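Local coordinates for protein halotolerant alpha-type carbonic anhydrase (dCA II) (Dunaliella salina, PDB 1Y7W) that probably catalyses the reversible hydration of carbon dioxide to bicarbonate as a zinc-dependent alpha-type carbonic anhydrase that tolerates high salt, at residues Y23-H28 with L231-C236; S52-N57 with G282-Y287; N76-D81 with D86-T91; E191-D196 with T204-D209. One frame throughout, in Å; residues are numbered along the deposited sequence.

Contact 1: Y23-H28 with L231-C236; sequences YDYMQH and LTTPGC. With ACY (acetic acid), chain E.
Tyr23 lays one face of its ring over Pro234, beside the zinc site of the alpha carbonic anhydrase fold. Pro234 CD stands 3.6 Å from the centre of the Tyr23 ring and almost on the ring normal, which makes a CH-pi contact. Pro234 CG adds a contact of 3.8 Å to Tyr23 CD2. CG of Tyr23 sits between the backbone N and the carbonyl carbon (chi1 67°), which brings the ring over the proline. Trp32 meets the same ring edge to face. At the phenol end, Tyr23 OH lies 3.7 Å from Thr233 CB. Asp24 then shapes its own loop: its OD1 accepts from Met26 N in an Asx turn. Tyr25 also reaches across. Its OH touches the methyl Thr233 CG2 at 3.4 Å, and in the plane of the ring it donates to a water 2.6 Å away. That water in turn donates a hydrogen bond to Thr232 O. A type I turn from Tyr25 to His28 follows. The opposing loop has a cis peptide between Pro234 and Gly235. The side chain of Thr233 is about 6 Å from the zinc. Thr232 OG1 is hydrogen-bonded to Glu137 OE1, as in the threonine-glutamate pair of related alpha enzymes. An acetic acid molecule, probably from the crystallisation liquor, binds next to this pair. Its OXT accepts from Thr232 N at 2.8 Å.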
loop_
_atom_site.group_PDB
_atom_site.type_symbol
_atom_site.label_atom_id
_atom_site.label_comp_id
_atom_site.label_asym_id
_atom_site.label_seq_id
_atom_site.Cartn_x
_atom_site.Cartn_y
_atom_site.Cartn_z
ATOM N N TYR A 23 -5.849 -17.466 -4.971
ATOM C CA TYR A 23 -4.395 -17.453 -5.034
ATOM C C TYR A 23 -3.713 -17.360 -3.662
ATOM O O TYR A 23 -4.355 -17.075 -2.670
ATOM C CB TYR A 23 -3.965 -16.255 -5.892
ATOM C CG TYR A 23 -4.290 -14.938 -5.241
ATOM C CD1 TYR A 23 -3.392 -14.338 -4.360
ATOM C CD2 TYR A 23 -5.544 -14.316 -5.440
ATOM C CE1 TYR A 23 -3.727 -13.165 -3.695
ATOM C CE2 TYR A 23 -5.882 -13.155 -4.786
ATOM C CZ TYR A 23 -4.967 -12.581 -3.911
ATOM O OH TYR A 23 -5.247 -11.439 -3.236
ATOM N N ASP A 24 -2.399 -17.585 -3.622
ATOM C CA ASP A 24 -1.678 -17.463 -2.362
ATOM C C ASP A 24 -0.265 -16.945 -2.675
ATOM O O ASP A 24 0.072 -16.674 -3.831
ATOM C CB ASP A 24 -1.606 -18.789 -1.610
ATOM C CG ASP A 24 -0.859 -19.865 -2.369
ATOM O OD1 ASP A 24 0.272 -19.650 -2.861
ATOM O OD2 ASP A 24 -1.432 -20.968 -2.467
ATOM N N TYR A 25 0.518 -16.777 -1.623
ATOM C CA TYR A 25 1.864 -16.229 -1.754
ATOM C C TYR A 25 2.973 -17.227 -1.640
ATOM O O TYR A 25 4.160 -16.849 -1.491
ATOM C CB TYR A 25 2.081 -15.130 -0.713
ATOM C CG TYR A 25 1.286 -13.893 -1.047
ATOM C CD1 TYR A 25 -0.020 -13.718 -0.562
ATOM C CD2 TYR A 25 1.854 -12.880 -1.807
ATOM C CE1 TYR A 25 -0.730 -12.523 -0.824
ATOM C CE2 TYR A 25 1.155 -11.686 -2.079
ATOM C CZ TYR A 25 -0.117 -11.517 -1.580
ATOM O OH TYR A 25 -0.745 -10.285 -1.778
ATOM N N MET A 26 2.635 -18.509 -1.738
ATOM C CA MET A 26 3.685 -19.506 -1.622
ATOM C C MET A 26 4.801 -19.311 -2.642
ATOM O O MET A 26 5.961 -19.531 -2.327
ATOM C CB MET A 26 3.112 -20.921 -1.708
ATOM C CG MET A 26 4.166 -21.982 -1.436
ATOM S SD MET A 26 3.565 -23.675 -1.565
ATOM C CE MET A 26 4.232 -24.104 -3.309
ATOM N N GLN A 27 4.472 -18.878 -3.860
ATOM C CA GLN A 27 5.501 -18.659 -4.852
ATOM C C GLN A 27 5.636 -17.188 -5.167
ATOM O O GLN A 27 6.171 -16.828 -6.217
ATOM C CB GLN A 27 5.180 -19.407 -6.151
ATOM C CG GLN A 27 5.196 -20.926 -5.969
ATOM C CD GLN A 27 4.936 -21.616 -7.265
ATOM O OE1 GLN A 27 5.464 -21.230 -8.324
ATOM N NE2 GLN A 27 4.086 -22.612 -7.215
ATOM N N HIS A 28 5.164 -16.360 -4.251
ATOM C CA HIS A 28 5.215 -14.904 -4.414
ATOM C C HIS A 28 4.668 -14.460 -5.766
ATOM O O HIS A 28 5.153 -13.516 -6.379
ATOM C CB HIS A 28 6.648 -14.406 -4.199
ATOM C CG HIS A 28 7.148 -14.729 -2.828
ATOM N ND1 HIS A 28 6.757 -14.023 -1.700
ATOM C CD2 HIS A 28 7.856 -15.798 -2.383
ATOM C CE1 HIS A 28 7.212 -14.651 -0.617
ATOM N NE2 HIS A 28 7.873 -15.733 -1.007
ATOM N N LEU A 231 -1.933 -3.259 -9.849
ATOM C CA LEU A 231 -2.280 -3.810 -8.532
ATOM C C LEU A 231 -1.206 -4.917 -8.336
ATOM O O LEU A 231 -0.771 -5.558 -9.324
ATOM C CB LEU A 231 -3.650 -4.527 -8.527
ATOM C CG LEU A 231 -4.801 -3.560 -8.829
ATOM C CD1 LEU A 231 -6.126 -4.294 -8.960
ATOM C CD2 LEU A 231 -4.857 -2.590 -7.705
ATOM N N THR A 232 -0.832 -5.182 -7.081
ATOM C CA THR A 232 0.166 -6.252 -6.839
ATOM C C THR A 232 -0.524 -7.559 -6.382
ATOM O O THR A 232 0.119 -8.469 -5.902
ATOM C CB THR A 232 1.234 -5.805 -5.806
ATOM O OG1 THR A 232 0.588 -5.576 -4.550
ATOM C CG2 THR A 232 1.952 -4.520 -6.276
ATOM N N THR A 233 -1.858 -7.629 -6.530
ATOM C CA THR A 233 -2.618 -8.818 -6.237
ATOM C C THR A 233 -3.467 -9.055 -7.475
ATOM O O THR A 233 -3.744 -8.087 -8.223
ATOM C CB THR A 233 -3.631 -8.627 -5.058
ATOM O OG1 THR A 233 -4.465 -7.482 -5.309
ATOM C CG2 THR A 233 -2.871 -8.405 -3.715
ATOM N N PRO A 234 -3.864 -10.316 -7.729
ATOM C CA PRO A 234 -4.711 -10.550 -8.934
ATOM C C PRO A 234 -6.006 -9.685 -8.802
ATOM O O PRO A 234 -6.500 -9.551 -7.696
ATOM C CB PRO A 234 -5.032 -12.030 -8.841
ATOM C CG PRO A 234 -3.711 -12.648 -8.258
ATOM C CD PRO A 234 -3.356 -11.610 -7.159
ATOM N N GLY A 235 -6.609 -9.189 -9.896
ATOM C CA GLY A 235 -6.177 -9.441 -11.273
ATOM C C GLY A 235 -5.002 -8.638 -11.848
ATOM O O GLY A 235 -4.869 -8.593 -13.061
ATOM N N CYS A 236 -4.178 -7.981 -11.002
ATOM C CA CYS A 236 -3.003 -7.241 -11.462
ATOM C C CYS A 236 -3.335 -6.129 -12.458
ATOM O O CYS A 236 -2.536 -5.818 -13.316
ATOM C CB CYS A 236 -2.037 -8.203 -12.144
ATOM S SG CYS A 236 -1.593 -9.615 -11.080
HETATM C C ACY E . -2.147 -2.462 -4.404
HETATM O O ACY E . -1.559 -2.173 -3.270
HETATM O OXT ACY E . -1.789 -3.397 -5.129
HETATM C CH3 ACY E . -3.325 -1.574 -4.750
HETATM O O HOH W 1 0.646 -8.610 -3.220
#

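Contact 2: S52-N57 with G282-Y287; sequences SPIDIN and GDREVY
Arg284 NH2 donates hydrogen bonds to two backbone carbonyls, Asp280 O and Gln51 O, and it also meets the methyl Ile54 CG2 at 3.7 Å. NH1 of the same guanidinium goes to Asp228 O, and NE goes to Leu281 O. Four carbonyl oxygens therefore fix how the group is turned and probably compensate for burying its charge. The arginine chain bends at chi3 (-73°) on its way there. Ile54 crosses it obliquely and sets its CG2 methyl against the guanidinium. The CG1 branch meets an apolar partner instead. Ile54 CD1 touches Val286 CG2 at 3.6 Å, and the two side chains slide past each other in opposite directions. Ile54 CG1 lies between its backbone N and carbonyl carbon (chi1 57°), which aims CD1 at the valine. Ile56 makes a looser contact, with its CD1 4.3 Å from Val286 CG1. Tyr227 and Ala225 of strand 224-229 also pack on this buried cluster. The contact joins the region of strand 55-56 to the chain just before strand 287-289. That last strand is an outermost one of the large mixed sheet that forms the centre of the alpha carbonic anhydrase fold.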
loop_
_atom_site.group_PDB
_atom_site.type_symbol
_atom_site.label_atom_id
_atom_site.label_comp_id
_atom_site.label_asym_id
_atom_site.label_seq_id
_atom_site.Cartn_x
_atom_site.Cartn_y
_atom_site.Cartn_z
ATOM N N SER A 52 3.554 -4.495 -11.263
ATOM C CA SER A 52 4.150 -4.055 -9.999
ATOM C C SER A 52 4.206 -5.275 -9.076
ATOM O O SER A 52 3.367 -6.214 -9.190
ATOM C CB SER A 52 3.308 -2.951 -9.338
ATOM O OG SER A 52 3.299 -1.785 -10.160
ATOM N N PRO A 53 5.127 -5.254 -8.093
ATOM C CA PRO A 53 6.124 -4.203 -7.758
ATOM C C PRO A 53 7.363 -4.252 -8.645
ATOM O O PRO A 53 7.471 -5.120 -9.474
ATOM C CB PRO A 53 6.482 -4.493 -6.284
ATOM C CG PRO A 53 6.403 -5.989 -6.232
ATOM C CD PRO A 53 5.221 -6.391 -7.147
ATOM N N ILE A 54 8.325 -3.357 -8.381
ATOM C CA ILE A 54 9.557 -3.303 -9.149
ATOM C C ILE A 54 10.665 -2.873 -8.205
ATOM O O ILE A 54 10.415 -2.466 -7.061
ATOM C CB ILE A 54 9.499 -2.225 -10.304
ATOM C CG1 ILE A 54 9.175 -0.838 -9.720
ATOM C CG2 ILE A 54 8.436 -2.614 -11.343
ATOM C CD1 ILE A 54 9.431 0.364 -10.731
ATOM N N ASP A 55 11.901 -3.011 -8.672
ATOM C CA ASP A 55 13.020 -2.479 -7.915
ATOM C C ASP A 55 13.159 -0.967 -8.233
ATOM O O ASP A 55 12.965 -0.517 -9.366
ATOM C CB ASP A 55 14.353 -3.156 -8.302
ATOM C CG ASP A 55 15.524 -2.501 -7.590
ATOM O OD1 ASP A 55 15.460 -2.469 -6.334
ATOM O OD2 ASP A 55 16.465 -1.986 -8.261
ATOM N N ILE A 56 13.479 -0.162 -7.230
ATOM C CA ILE A 56 13.638 1.267 -7.429
ATOM C C ILE A 56 15.165 1.509 -7.315
ATOM O O ILE A 56 15.725 1.457 -6.233
ATOM C CB ILE A 56 12.935 2.093 -6.312
ATOM C CG1 ILE A 56 11.464 1.673 -6.129
ATOM C CG2 ILE A 56 12.996 3.601 -6.646
ATOM C CD1 ILE A 56 10.648 1.880 -7.350
ATOM N N ASN A 57 15.802 1.760 -8.450
ATOM C CA ASN A 57 17.235 2.007 -8.499
ATOM C C ASN A 57 17.358 3.515 -8.487
ATOM O O ASN A 57 17.124 4.190 -9.500
ATOM C CB ASN A 57 17.795 1.408 -9.793
ATOM C CG ASN A 57 19.283 1.560 -9.901
ATOM O OD1 ASN A 57 19.815 2.597 -9.599
ATOM N ND2 ASN A 57 19.956 0.518 -10.368
ATOM N N GLY A 282 10.611 -3.397 -18.058
ATOM C CA GLY A 282 10.213 -3.317 -19.455
ATOM C C GLY A 282 10.669 -2.028 -20.091
ATOM O O GLY A 282 11.822 -1.640 -19.957
ATOM N N ASP A 283 9.770 -1.323 -20.771
ATOM C CA ASP A 283 10.237 -0.070 -21.378
ATOM C C ASP A 283 9.897 1.188 -20.535
ATOM O O ASP A 283 10.116 2.339 -20.982
ATOM C CB ASP A 283 9.722 0.053 -22.801
ATOM C CG ASP A 283 8.259 0.094 -22.862
ATOM O OD1 ASP A 283 7.685 0.280 -23.981
ATOM O OD2 ASP A 283 7.665 -0.073 -21.786
ATOM N N ARG A 284 9.423 0.968 -19.308
ATOM C CA ARG A 284 9.131 2.064 -18.373
ATOM C C ARG A 284 10.359 2.688 -17.785
ATOM O O ARG A 284 11.428 2.021 -17.707
ATOM C CB ARG A 284 8.323 1.524 -17.195
ATOM C CG ARG A 284 6.969 1.008 -17.578
ATOM C CD ARG A 284 6.202 0.397 -16.389
ATOM N NE ARG A 284 6.781 -0.920 -16.007
ATOM C CZ ARG A 284 6.374 -1.648 -14.980
ATOM N NH1 ARG A 284 5.396 -1.207 -14.197
ATOM N NH2 ARG A 284 6.912 -2.848 -14.742
ATOM N N GLU A 285 10.246 3.949 -17.372
ATOM C CA GLU A 285 11.318 4.612 -16.613
ATOM C C GLU A 285 10.655 4.889 -15.269
ATOM O O GLU A 285 9.434 4.763 -15.154
ATOM C CB GLU A 285 11.781 5.947 -17.213
ATOM C CG GLU A 285 12.433 5.849 -18.581
ATOM C CD GLU A 285 13.802 5.200 -18.553
ATOM O OE1 GLU A 285 14.344 4.980 -17.433
ATOM O OE2 GLU A 285 14.350 4.904 -19.662
ATOM N N VAL A 286 11.450 5.226 -14.255
ATOM C CA VAL A 286 10.911 5.522 -12.918
ATOM C C VAL A 286 11.410 6.940 -12.709
ATOM O O VAL A 286 12.522 7.254 -13.084
ATOM C CB VAL A 286 11.466 4.529 -11.874
ATOM C CG1 VAL A 286 10.818 4.793 -10.466
ATOM C CG2 VAL A 286 11.113 3.076 -12.308
ATOM N N TYR A 287 10.601 7.784 -12.075
ATOM C CA TYR A 287 10.946 9.205 -11.923
ATOM C C TYR A 287 11.118 9.599 -10.467
ATOM O O TYR A 287 10.514 9.000 -9.600
ATOM C CB TYR A 287 9.834 10.030 -12.626
ATOM C CG TYR A 287 9.587 9.534 -14.030
ATOM C CD1 TYR A 287 8.724 8.462 -14.278
ATOM C CD2 TYR A 287 10.279 10.091 -15.110
ATOM C CE1 TYR A 287 8.549 7.954 -15.562
ATOM C CE2 TYR A 287 10.123 9.588 -16.395
ATOM C CZ TYR A 287 9.265 8.535 -16.615
ATOM O OH TYR A 287 9.051 8.130 -17.881
#

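Contact 3: N76-D81 with D86-T91; sequences NGLNVD and DGITLT. With NA (sodium ion), chain C.
The short 3-10 turn at Gly77 and Leu78 is tied to the chain entering strand 89-90 by one backbone bond, Ile88 N to Gly77 O, at 2.9 Å and 158°. The donor stands above the carbonyl plane, 36° out of it. The two segments close a tight loop around a sodium site. Gly87 O binds the ion at 2.4 Å, Gly82 O and Gln84 O also bind it, and two waters complete the set. Gly87 CA fits closely against the backbone, 3.3 Å from Asp81 O. Ile88 packs on the turn itself. Its CG1 lies 3.7 Å from Gly77 C, in the place where a side chain on that glycine would stand. Its CD1 runs beside Leu78 CD2, both side chains pointing the same way, at 4.1 Å. A serine at Ile88 would probably open a gap against Gly77 and deprive Leu78 of this apolar neighbour. Leu78 is also covered by Val213 of helix 213-217. Val80 CB rests on Asp86 O at 3.4 Å, toward the solvent side. The backbone has one more likely link, a water 2.7 Å from both Val80 O and Ile88 O.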
loop_
_atom_site.group_PDB
_atom_site.type_symbol
_atom_site.label_atom_id
_atom_site.label_comp_id
_atom_site.label_asym_id
_atom_site.label_seq_id
_atom_site.Cartn_x
_atom_site.Cartn_y
_atom_site.Cartn_z
ATOM N N ASN A 76 -1.525 17.635 -0.884
ATOM C CA ASN A 76 -2.569 18.410 -0.239
ATOM C C ASN A 76 -2.827 17.974 1.218
ATOM O O ASN A 76 -1.852 17.943 1.998
ATOM C CB ASN A 76 -3.788 18.360 -1.135
ATOM C CG ASN A 76 -3.558 19.157 -2.427
ATOM O OD1 ASN A 76 -2.732 20.068 -2.431
ATOM N ND2 ASN A 76 -4.270 18.850 -3.473
ATOM N N GLY A 77 -4.069 17.594 1.534
ATOM C CA GLY A 77 -4.431 17.218 2.894
ATOM C C GLY A 77 -3.641 16.071 3.484
ATOM O O GLY A 77 -3.580 15.985 4.711
ATOM N N LEU A 78 -3.075 15.169 2.662
ATOM C CA LEU A 78 -2.262 14.075 3.236
ATOM C C LEU A 78 -1.009 14.609 3.904
ATOM O O LEU A 78 -0.518 14.007 4.841
ATOM C CB LEU A 78 -1.827 13.084 2.141
ATOM C CG LEU A 78 -2.984 12.445 1.396
ATOM C CD1 LEU A 78 -2.415 11.581 0.238
ATOM C CD2 LEU A 78 -3.845 11.644 2.309
ATOM N N ASN A 79 -0.486 15.736 3.432
ATOM C CA ASN A 79 0.746 16.280 4.007
ATOM C C ASN A 79 0.587 17.523 4.879
ATOM O O ASN A 79 1.506 18.333 4.992
ATOM C CB ASN A 79 1.767 16.550 2.875
ATOM C CG ASN A 79 3.176 16.705 3.390
ATOM O OD1 ASN A 79 3.597 16.007 4.291
ATOM N ND2 ASN A 79 3.925 17.629 2.800
ATOM N N VAL A 80 -0.595 17.672 5.453
ATOM C CA VAL A 80 -0.893 18.762 6.379
ATOM C C VAL A 80 -1.403 18.074 7.645
ATOM O O VAL A 80 -2.307 17.213 7.575
ATOM C CB VAL A 80 -1.988 19.757 5.799
ATOM C CG1 VAL A 80 -2.342 20.858 6.848
ATOM C CG2 VAL A 80 -1.459 20.422 4.547
ATOM N N ASP A 81 -0.775 18.423 8.778
ATOM C CA ASP A 81 -1.132 17.897 10.116
ATOM C C ASP A 81 -2.649 17.782 10.166
ATOM O O ASP A 81 -3.368 18.765 9.924
ATOM C CB ASP A 81 -0.682 18.899 11.178
ATOM C CG ASP A 81 -0.894 18.406 12.619
ATOM O OD1 ASP A 81 -1.742 17.583 12.913
ATOM O OD2 ASP A 81 -0.185 18.917 13.483
ATOM N N ASP A 86 -6.863 22.215 6.848
ATOM C CA ASP A 86 -6.760 21.511 5.573
ATOM C C ASP A 86 -5.891 20.278 5.681
ATOM O O ASP A 86 -5.196 19.923 4.717
ATOM C CB ASP A 86 -6.239 22.437 4.478
ATOM C CG ASP A 86 -5.279 23.413 5.001
ATOM O OD1 ASP A 86 -4.574 23.031 5.970
ATOM O OD2 ASP A 86 -5.256 24.563 4.464
ATOM N N GLY A 87 -5.921 19.657 6.856
ATOM C CA GLY A 87 -5.134 18.442 7.103
ATOM C C GLY A 87 -6.123 17.304 7.224
ATOM O O GLY A 87 -7.189 17.453 7.822
ATOM N N ILE A 88 -5.788 16.146 6.648
ATOM C CA ILE A 88 -6.694 15.014 6.658
ATOM C C ILE A 88 -6.535 14.085 7.853
ATOM O O ILE A 88 -5.403 13.677 8.204
ATOM C CB ILE A 88 -6.507 14.157 5.332
ATOM C CG1 ILE A 88 -7.090 14.937 4.130
ATOM C CG2 ILE A 88 -7.264 12.814 5.452
ATOM C CD1 ILE A 88 -7.018 14.210 2.762
ATOM N N THR A 89 -7.663 13.735 8.471
ATOM C CA THR A 89 -7.648 12.742 9.553
ATOM C C THR A 89 -8.552 11.628 9.088
ATOM O O THR A 89 -9.689 11.870 8.712
ATOM C CB THR A 89 -8.218 13.283 10.865
ATOM O OG1 THR A 89 -7.382 14.368 11.310
ATOM C CG2 THR A 89 -8.219 12.119 11.928
ATOM N N LEU A 90 -8.064 10.386 9.114
ATOM C CA LEU A 90 -8.877 9.238 8.708
ATOM C C LEU A 90 -9.780 8.979 9.915
ATOM O O LEU A 90 -9.304 8.683 11.002
ATOM C CB LEU A 90 -7.957 8.042 8.453
ATOM C CG LEU A 90 -6.926 8.325 7.344
ATOM C CD1 LEU A 90 -6.208 7.020 7.074
ATOM C CD2 LEU A 90 -7.596 8.838 6.071
ATOM N N THR A 91 -11.082 9.069 9.693
ATOM C CA THR A 91 -12.029 8.919 10.784
ATOM C C THR A 91 -12.896 7.655 10.715
ATOM O O THR A 91 -13.099 7.098 9.635
ATOM C CB THR A 91 -12.935 10.178 10.849
ATOM O OG1 THR A 91 -13.893 10.112 9.801
ATOM C CG2 THR A 91 -12.110 11.440 10.706
HETATM NA NA NA C . -8.055 18.309 9.878
HETATM O O HOH W 2 -2.944 14.544 7.686
HETATM O O HOH W 3 -9.185 16.460 10.217
HETATM O O HOH W 4 -9.713 19.118 8.573
#

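Contact 4: E191-D196 with T204-D209; sequences EGKIGD and TGVSID
This is a small surface contact, in which one lysine reaches from the end of helix 181-195 to an edge strand. The strand, 206-207, is outermost within the chain in a three-stranded antiparallel sheet. Lys193 carries the helix side of the contact. Its CG lies beside the backbone N, anti to the carbonyl carbon, and the chain then runs extended before bending at its last torsion (chi4 -131°). The bend turns the ammonium group onto the strand backbone. Lys193 NZ donates to Ser207 O at 2.8 Å. The angle at the carbonyl oxygen is 134°, and the donor is tilted 25° from the carbonyl plane. The methylene before the nitrogen is close as well, with Lys193 CE 3.2 Å from Ser207 O. Further back, Lys193 CD meets Val206 CG1 at 3.8 Å, the two side chains reaching toward each other tip to tip. Ser207 adds little with its side chain: its CB is 4.0 Å from Lys193 NZ. Gly205 and Val206 face Val95 in a G1 beta bulge, and backbone bonds from Val206 and Ile208 hold the strand to the sheet. A second tie runs nearby, where Asp209 N bonds Gln189 OE1 of the same helix. An alanine in place of Lys193 would probably leave Ser207 O without this donor and take away part of the apolar cover of Val206. The lysine thus works in two ways, with an aliphatic stem that shields a valine and a charged end that serves a neutral backbone carbonyl, so the link probably does not depend on an acidic partner.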
loop_
_atom_site.group_PDB
_atom_site.type_symbol
_atom_site.label_atom_id
_atom_site.label_comp_id
_atom_site.label_asym_id
_atom_site.label_seq_id
_atom_site.Cartn_x
_atom_site.Cartn_y
_atom_site.Cartn_z
ATOM N N GLU A 191 -3.929 -5.686 20.663
ATOM C CA GLU A 191 -3.572 -6.644 21.680
ATOM C C GLU A 191 -4.497 -6.470 22.884
ATOM O O GLU A 191 -4.855 -7.444 23.549
ATOM C CB GLU A 191 -2.087 -6.476 22.012
ATOM C CG GLU A 191 -1.206 -6.983 20.827
ATOM C CD GLU A 191 0.282 -7.134 21.171
ATOM O OE1 GLU A 191 1.027 -7.746 20.343
ATOM O OE2 GLU A 191 0.705 -6.646 22.251
ATOM N N GLY A 192 -4.931 -5.232 23.101
ATOM C CA GLY A 192 -5.827 -4.935 24.187
ATOM C C GLY A 192 -7.204 -5.524 23.950
ATOM O O GLY A 192 -7.776 -6.078 24.878
ATOM N N LYS A 193 -7.755 -5.407 22.737
ATOM C CA LYS A 193 -9.083 -5.958 22.414
ATOM C C LYS A 193 -9.083 -7.500 22.374
ATOM O O LYS A 193 -10.095 -8.174 22.649
ATOM C CB LYS A 193 -9.584 -5.390 21.059
ATOM C CG LYS A 193 -9.962 -3.902 21.134
ATOM C CD LYS A 193 -10.437 -3.354 19.797
ATOM C CE LYS A 193 -10.829 -1.849 19.907
ATOM N NZ LYS A 193 -12.205 -1.584 19.285
ATOM N N ILE A 194 -7.950 -8.076 22.012
ATOM C CA ILE A 194 -7.857 -9.544 22.005
ATOM C C ILE A 194 -7.858 -9.968 23.479
ATOM O O ILE A 194 -8.501 -10.941 23.856
ATOM C CB ILE A 194 -6.550 -10.015 21.353
ATOM C CG1 ILE A 194 -6.561 -9.660 19.855
ATOM C CG2 ILE A 194 -6.357 -11.545 21.583
ATOM C CD1 ILE A 194 -7.549 -10.462 19.026
ATOM N N GLY A 195 -7.142 -9.215 24.301
ATOM C CA GLY A 195 -7.066 -9.508 25.720
ATOM C C GLY A 195 -8.355 -9.372 26.492
ATOM O O GLY A 195 -8.603 -10.165 27.410
ATOM N N ASP A 196 -9.200 -8.399 26.170
ATOM C CA ASP A 196 -10.431 -8.272 26.925
ATOM C C ASP A 196 -11.611 -8.896 26.214
ATOM O O ASP A 196 -12.747 -8.689 26.597
ATOM C CB ASP A 196 -10.733 -6.805 27.301
ATOM C CG ASP A 196 -10.789 -5.869 26.090
ATOM O OD1 ASP A 196 -11.161 -6.321 24.985
ATOM O OD2 ASP A 196 -10.483 -4.673 26.260
ATOM N N THR A 204 -13.325 -8.716 11.139
ATOM C CA THR A 204 -13.054 -7.654 10.199
ATOM C C THR A 204 -13.754 -6.375 10.662
ATOM O O THR A 204 -14.701 -6.441 11.445
ATOM C CB THR A 204 -13.500 -8.031 8.759
ATOM O OG1 THR A 204 -14.892 -8.385 8.736
ATOM C CG2 THR A 204 -12.657 -9.189 8.215
ATOM N N GLY A 205 -13.239 -5.218 10.244
ATOM C CA GLY A 205 -13.869 -3.952 10.611
ATOM C C GLY A 205 -13.899 -3.607 12.087
ATOM O O GLY A 205 -14.869 -3.024 12.576
ATOM N N VAL A 206 -12.832 -3.961 12.793
ATOM C CA VAL A 206 -12.656 -3.717 14.219
ATOM C C VAL A 206 -12.283 -2.232 14.430
ATOM O O VAL A 206 -11.336 -1.730 13.850
ATOM C CB VAL A 206 -11.500 -4.646 14.738
ATOM C CG1 VAL A 206 -11.092 -4.338 16.216
ATOM C CG2 VAL A 206 -11.950 -6.120 14.522
ATOM N N SER A 207 -13.016 -1.521 15.275
ATOM C CA SER A 207 -12.723 -0.097 15.481
ATOM C C SER A 207 -11.398 0.232 16.089
ATOM O O SER A 207 -10.985 -0.402 17.042
ATOM C CB SER A 207 -13.817 0.533 16.342
ATOM O OG SER A 207 -15.021 0.492 15.590
ATOM N N ILE A 208 -10.716 1.228 15.523
ATOM C CA ILE A 208 -9.485 1.676 16.087
ATOM C C ILE A 208 -9.564 3.221 16.074
ATOM O O ILE A 208 -10.504 3.772 15.497
ATOM C CB ILE A 208 -8.266 1.171 15.298
ATOM C CG1 ILE A 208 -8.434 1.514 13.828
ATOM C CG2 ILE A 208 -8.065 -0.327 15.553
ATOM C CD1 ILE A 208 -7.116 1.378 13.015
ATOM N N ASP A 209 -8.615 3.874 16.724
ATOM C CA ASP A 209 -8.594 5.320 16.851
ATOM C C ASP A 209 -8.393 6.010 15.515
ATOM O O ASP A 209 -7.842 5.420 14.578
ATOM C CB ASP A 209 -7.447 5.808 17.753
ATOM C CG ASP A 209 -7.595 5.398 19.207
ATOM O OD1 ASP A 209 -8.700 5.075 19.649
ATOM O OD2 ASP A 209 -6.560 5.421 19.905
#

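Overall arrangement
Contact 2 is the buried one. It joins aliphatic side chains and a buried arginine satisfied by backbone carbonyls. Contacts 1 and 3 are partly buried, and contact 4 lies on the surface. Contacts 1 and 2 touch: Thr232 CG2 of contact 1 is 3.7 Å from Ser52 O of contact 2. Strand 224-229 links them further, since it packs on contact 2 and leads into the loop of contact 1. Contacts 3 and 4 come within about 5 Å at their nearest atoms but do not touch. Contact 1 is aromatic and near zinc, contact 3 is mostly backbone and helps hold sodium, and contact 4 depends on one lysine.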